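Local atomic coordinates of protein of unknown function with a Fic domain (Bacteroides thetaiotaomicron VPI-5482, PDB entry 3CUC), a protein that is of unknown function but carries a Fic domain of the Fic/DOC family within a mostly helical fold. Residues A[6-17]-A[263-274]. Numbering follows the deposited sequence.
Sequences NIKQLYSKWKSL and SSCLIRSLTLAI
Leu10 and Leu270 each sit as a knob in a hole on the opposite helix, a compact example of how two helices running in roughly the same direction interlock. The axes of the two segments approach to 9.5 Å and cross at 36°. Leu10 settles among Ile267, Leu270, Thr271 and Ile274, crossing both isoleucines at about a right angle: CD1 leans on Ile267 CG2 (3.7 Å) and CD2 on Ile274 CD1 (3.9 Å), with the Thr271 hydroxyl touching both methyls. In return Leu270 enters the space bounded by Ile7, Leu10, Tyr11 and Trp14. With its CG beside the backbone N (chi1 -77°), it turns CD1 to the helix turn of Leu10 and Tyr11, and CD2 to Trp14 CB, 3.5 Å away.

Trp14 crosses Leu270 at about a right angle and carries its indole to the second helix, where CZ3 of the six-membered ring meets Ala273 CB obliquely. Ile274 crosses the bent chain of Lys13, also nearly perpendicular, its CD1 touching Lys13 CG (3.6 Å). At the N-terminal end Ile7, its CG1 anti to the backbone N (chi1 -176°), carries CD1 over to Ser263 and to Leu266 CD2, 4.0 Å away. The hydroxyl of Thr271 is satisfied within its own helix by Ile267 O (OG1 to O 2.8 Å).

The contact thus lays the N-terminal helix 6-16 on helix 256-277. The loop after helix 199-213 borders it, receiving Trp14 NE1 at Gly215 O and stacking Tyr216 on Tyr11. Helix 178-192 meets Ser263 and Leu266 through Val179 at the Ile7 end, while helix 22-42 packs on Ser269 and Leu272.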
loop_
_atom_site.group_PDB
_atom_site.type_symbol
_atom_site.label_atom_id
_atom_site.label_comp_id
_atom_site.label_asym_id
_atom_site.label_seq_id
_atom_site.Cartn_x
_atom_site.Cartn_y
_atom_site.Cartn_z
ATOM N N ASN A 6 1.825 -1.470 23.618
ATOM C CA ASN A 6 0.972 -2.576 23.177
ATOM C C ASN A 6 1.522 -3.187 21.893
ATOM O O ASN A 6 1.656 -4.401 21.783
ATOM C CB ASN A 6 -0.470 -2.115 22.957
ATOM C CG ASN A 6 -1.396 -3.263 22.594
ATOM O OD1 ASN A 6 -1.276 -4.363 23.131
ATOM N ND2 ASN A 6 -2.321 -3.014 21.672
ATOM N N ILE A 7 1.843 -2.326 20.934
ATOM C CA ILE A 7 2.397 -2.746 19.649
ATOM C C ILE A 7 3.776 -3.393 19.775
ATOM O O ILE A 7 4.096 -4.322 19.044
ATOM C CB ILE A 7 2.463 -1.549 18.663
ATOM C CG1 ILE A 7 2.950 -1.996 17.282
ATOM C CG2 ILE A 7 3.348 -0.433 19.216
ATOM C CD1 ILE A 7 2.576 -1.048 16.179
ATOM N N LYS A 8 4.587 -2.905 20.707
ATOM C CA LYS A 8 5.940 -3.438 20.908
ATOM C C LYS A 8 5.929 -4.854 21.495
ATOM O O LYS A 8 6.801 -5.667 21.202
ATOM C CB LYS A 8 6.759 -2.492 21.798
ATOM C CG LYS A 8 7.238 -1.251 21.067
ATOM C CD LYS A 8 7.997 -0.316 21.982
ATOM C CE LYS A 8 8.552 0.877 21.218
ATOM N NZ LYS A 8 8.785 2.058 22.103
ATOM N N GLN A 9 4.930 -5.131 22.322
ATOM C CA GLN A 9 4.756 -6.432 22.951
ATOM C C GLN A 9 4.310 -7.447 21.919
ATOM O O GLN A 9 4.778 -8.584 21.907
ATOM C CB GLN A 9 3.691 -6.313 24.031
ATOM C CG GLN A 9 3.636 -7.433 25.024
ATOM C CD GLN A 9 2.744 -7.069 26.196
ATOM O OE1 GLN A 9 3.213 -6.922 27.331
ATOM N NE2 GLN A 9 1.449 -6.883 25.919
ATOM N N LEU A 10 3.377 -7.014 21.071
ATOM C CA LEU A 10 2.860 -7.824 19.981
ATOM C C LEU A 10 3.966 -8.151 18.984
ATOM O O LEU A 10 4.101 -9.295 18.560
ATOM C CB LEU A 10 1.717 -7.098 19.270
ATOM C CG LEU A 10 0.351 -7.041 19.960
ATOM C CD1 LEU A 10 -0.614 -6.168 19.155
ATOM C CD2 LEU A 10 -0.232 -8.439 20.166
ATOM N N TYR A 11 4.755 -7.144 18.618
ATOM C CA TYR A 11 5.900 -7.350 17.724
ATOM C C TYR A 11 6.901 -8.354 18.292
ATOM O O TYR A 11 7.330 -9.275 17.603
ATOM C CB TYR A 11 6.628 -6.034 17.452
ATOM C CG TYR A 11 7.754 -6.214 16.469
ATOM C CD1 TYR A 11 7.486 -6.504 15.131
ATOM C CD2 TYR A 11 9.086 -6.132 16.871
ATOM C CE1 TYR A 11 8.512 -6.694 14.219
ATOM C CE2 TYR A 11 10.119 -6.320 15.965
ATOM C CZ TYR A 11 9.824 -6.602 14.638
ATOM O OH TYR A 11 10.830 -6.791 13.723
ATOM N N SER A 12 7.279 -8.153 19.550
ATOM C CA SER A 12 8.181 -9.059 20.237
ATOM C C SER A 12 7.667 -10.492 20.203
ATOM O O SER A 12 8.434 -11.416 19.948
ATOM C CB SER A 12 8.374 -8.624 21.685
ATOM O OG SER A 12 9.052 -9.631 22.411
ATOM N N LYS A 13 6.376 -10.671 20.466
ATOM C CA LYS A 13 5.769 -11.995 20.466
ATOM C C LYS A 13 5.813 -12.598 19.072
ATOM O O LYS A 13 6.060 -13.789 18.905
ATOM C CB LYS A 13 4.322 -11.919 20.952
ATOM C CG LYS A 13 3.594 -13.264 21.029
ATOM C CD LYS A 13 4.136 -14.130 22.164
ATOM C CE LYS A 13 3.497 -15.512 22.171
ATOM N NZ LYS A 13 3.904 -16.262 23.394
ATOM N N TRP A 14 5.559 -11.761 18.077
ATOM C CA TRP A 14 5.572 -12.183 16.680
ATOM C C TRP A 14 6.948 -12.679 16.277
ATOM O O TRP A 14 7.068 -13.764 15.716
ATOM C CB TRP A 14 5.119 -11.030 15.777
ATOM C CG TRP A 14 5.475 -11.144 14.323
ATOM C CD1 TRP A 14 6.396 -10.397 13.647
ATOM C CD2 TRP A 14 4.891 -12.022 13.360
ATOM N NE1 TRP A 14 6.427 -10.764 12.328
ATOM C CE2 TRP A 14 5.511 -11.760 12.123
ATOM C CE3 TRP A 14 3.906 -13.011 13.424
ATOM C CZ2 TRP A 14 5.182 -12.454 10.958
ATOM C CZ3 TRP A 14 3.576 -13.704 12.261
ATOM C CH2 TRP A 14 4.213 -13.422 11.047
ATOM N N LYS A 15 7.982 -11.899 16.580
ATOM C CA LYS A 15 9.361 -12.301 16.268
ATOM C C LYS A 15 9.721 -13.641 16.923
ATOM O O LYS A 15 10.440 -14.438 16.333
ATOM C CB LYS A 15 10.376 -11.198 16.647
ATOM C CG LYS A 15 10.551 -10.103 15.575
ATOM C CD LYS A 15 11.455 -10.555 14.422
ATOM N N SER A 16 9.194 -13.894 18.120
ATOM C CA SER A 16 9.514 -15.114 18.868
ATOM C C SER A 16 8.907 -16.364 18.241
ATOM O O SER A 16 9.384 -17.477 18.466
ATOM C CB SER A 16 9.044 -15.008 20.320
ATOM O OG SER A 16 7.654 -15.265 20.427
ATOM N N LEU A 17 7.849 -16.185 17.463
ATOM C CA LEU A 17 7.150 -17.313 16.871
ATOM C C LEU A 17 7.674 -17.648 15.479
ATOM O O LEU A 17 7.207 -18.600 14.854
ATOM C CB LEU A 17 5.653 -17.021 16.806
ATOM C CG LEU A 17 4.957 -16.848 18.156
ATOM C CD1 LEU A 17 3.577 -16.219 17.961
ATOM C CD2 LEU A 17 4.848 -18.170 18.878
ATOM N N SER A 263 0.011 2.057 12.393
ATOM C CA SER A 263 0.357 1.266 13.571
ATOM C C SER A 263 -0.844 0.489 14.097
ATOM O O SER A 263 -0.710 -0.672 14.482
ATOM C CB SER A 263 0.938 2.155 14.665
ATOM O OG SER A 263 2.068 2.849 14.170
ATOM N N SER A 264 -2.019 1.108 14.086
ATOM C CA SER A 264 -3.225 0.412 14.521
ATOM C C SER A 264 -3.568 -0.752 13.569
ATOM O O SER A 264 -4.052 -1.795 14.010
ATOM C CB SER A 264 -4.394 1.384 14.663
ATOM O OG SER A 264 -4.747 1.939 13.410
ATOM N N CYS A 265 -3.297 -0.588 12.277
ATOM C CA CYS A 265 -3.432 -1.708 11.339
ATOM C C CYS A 265 -2.430 -2.795 11.654
ATOM O O CYS A 265 -2.773 -3.977 11.645
ATOM C CB CYS A 265 -3.204 -1.276 9.894
ATOM S SG CYS A 265 -4.257 0.055 9.375
ATOM N N LEU A 266 -1.185 -2.393 11.908
ATOM C CA LEU A 266 -0.126 -3.344 12.201
ATOM C C LEU A 266 -0.450 -4.116 13.473
ATOM O O LEU A 266 -0.151 -5.300 13.565
ATOM C CB LEU A 266 1.212 -2.631 12.321
ATOM C CG LEU A 266 2.444 -3.518 12.441
ATOM C CD1 LEU A 266 2.609 -4.407 11.225
ATOM C CD2 LEU A 266 3.655 -2.635 12.620
ATOM N N ILE A 267 -1.083 -3.448 14.434
ATOM C CA ILE A 267 -1.584 -4.120 15.637
ATOM C C ILE A 267 -2.575 -5.225 15.277
ATOM O O ILE A 267 -2.497 -6.329 15.807
ATOM C CB ILE A 267 -2.241 -3.124 16.631
ATOM C CG1 ILE A 267 -1.169 -2.304 17.350
ATOM C CG2 ILE A 267 -3.080 -3.860 17.671
ATOM C CD1 ILE A 267 -1.723 -1.219 18.237
ATOM N N ARG A 268 -3.494 -4.926 14.364
ATOM C CA ARG A 268 -4.468 -5.914 13.913
ATOM C C ARG A 268 -3.783 -7.097 13.228
ATOM O O ARG A 268 -4.120 -8.242 13.518
ATOM C CB ARG A 268 -5.501 -5.281 12.972
ATOM C CG ARG A 268 -6.709 -6.186 12.691
ATOM C CD ARG A 268 -7.486 -5.807 11.419
ATOM N NE ARG A 268 -8.209 -6.972 10.890
ATOM C CZ ARG A 268 -7.914 -7.646 9.770
ATOM N NH1 ARG A 268 -6.903 -7.290 8.969
ATOM N NH2 ARG A 268 -8.663 -8.694 9.434
ATOM N N SER A 269 -2.822 -6.819 12.340
ATOM C CA SER A 269 -2.096 -7.871 11.604
ATOM C C SER A 269 -1.298 -8.749 12.548
ATOM O O SER A 269 -1.336 -9.978 12.444
ATOM C CB SER A 269 -1.129 -7.278 10.575
ATOM O OG SER A 269 -1.805 -6.568 9.553
ATOM N N LEU A 270 -0.567 -8.110 13.460
ATOM C CA LEU A 270 0.225 -8.820 14.449
ATOM C C LEU A 270 -0.654 -9.729 15.306
ATOM O O LEU A 270 -0.303 -10.883 15.557
ATOM C CB LEU A 270 1.004 -7.832 15.327
ATOM C CG LEU A 270 2.260 -7.221 14.691
ATOM C CD1 LEU A 270 2.727 -6.017 15.484
ATOM C CD2 LEU A 270 3.386 -8.262 14.570
ATOM N N THR A 271 -1.802 -9.215 15.736
ATOM C CA THR A 271 -2.695 -9.990 16.590
ATOM C C THR A 271 -3.214 -11.218 15.849
ATOM O O THR A 271 -3.199 -12.320 16.386
ATOM C CB THR A 271 -3.871 -9.146 17.099
ATOM O OG1 THR A 271 -3.367 -8.030 17.844
ATOM C CG2 THR A 271 -4.767 -9.978 17.996
ATOM N N LEU A 272 -3.657 -11.025 14.613
ATOM C CA LEU A 272 -4.110 -12.138 13.788
ATOM C C LEU A 272 -2.986 -13.121 13.472
ATOM O O LEU A 272 -3.209 -14.334 13.464
ATOM C CB LEU A 272 -4.734 -11.638 12.477
ATOM C CG LEU A 272 -6.250 -11.776 12.338
ATOM C CD1 LEU A 272 -6.961 -11.102 13.528
ATOM C CD2 LEU A 272 -6.723 -11.209 10.983
ATOM N N ALA A 273 -1.792 -12.601 13.188
ATOM C CA ALA A 273 -0.674 -13.446 12.780
ATOM C C ALA A 273 -0.197 -14.301 13.951
ATOM O O ALA A 273 0.075 -15.493 13.784
ATOM C CB ALA A 273 0.452 -12.607 12.231
ATOM N N ILE A 274 -0.117 -13.695 15.133
ATOM C CA ILE A 274 0.191 -14.432 16.365
ATOM C C ILE A 274 -0.847 -15.539 16.598
ATOM O O ILE A 274 -0.507 -16.663 16.986
ATOM C CB ILE A 274 0.250 -13.488 17.601
ATOM C CG1 ILE A 274 1.509 -12.621 17.547
ATOM C CG2 ILE A 274 0.238 -14.284 18.896
ATOM C CD1 ILE A 274 1.544 -11.537 18.591
#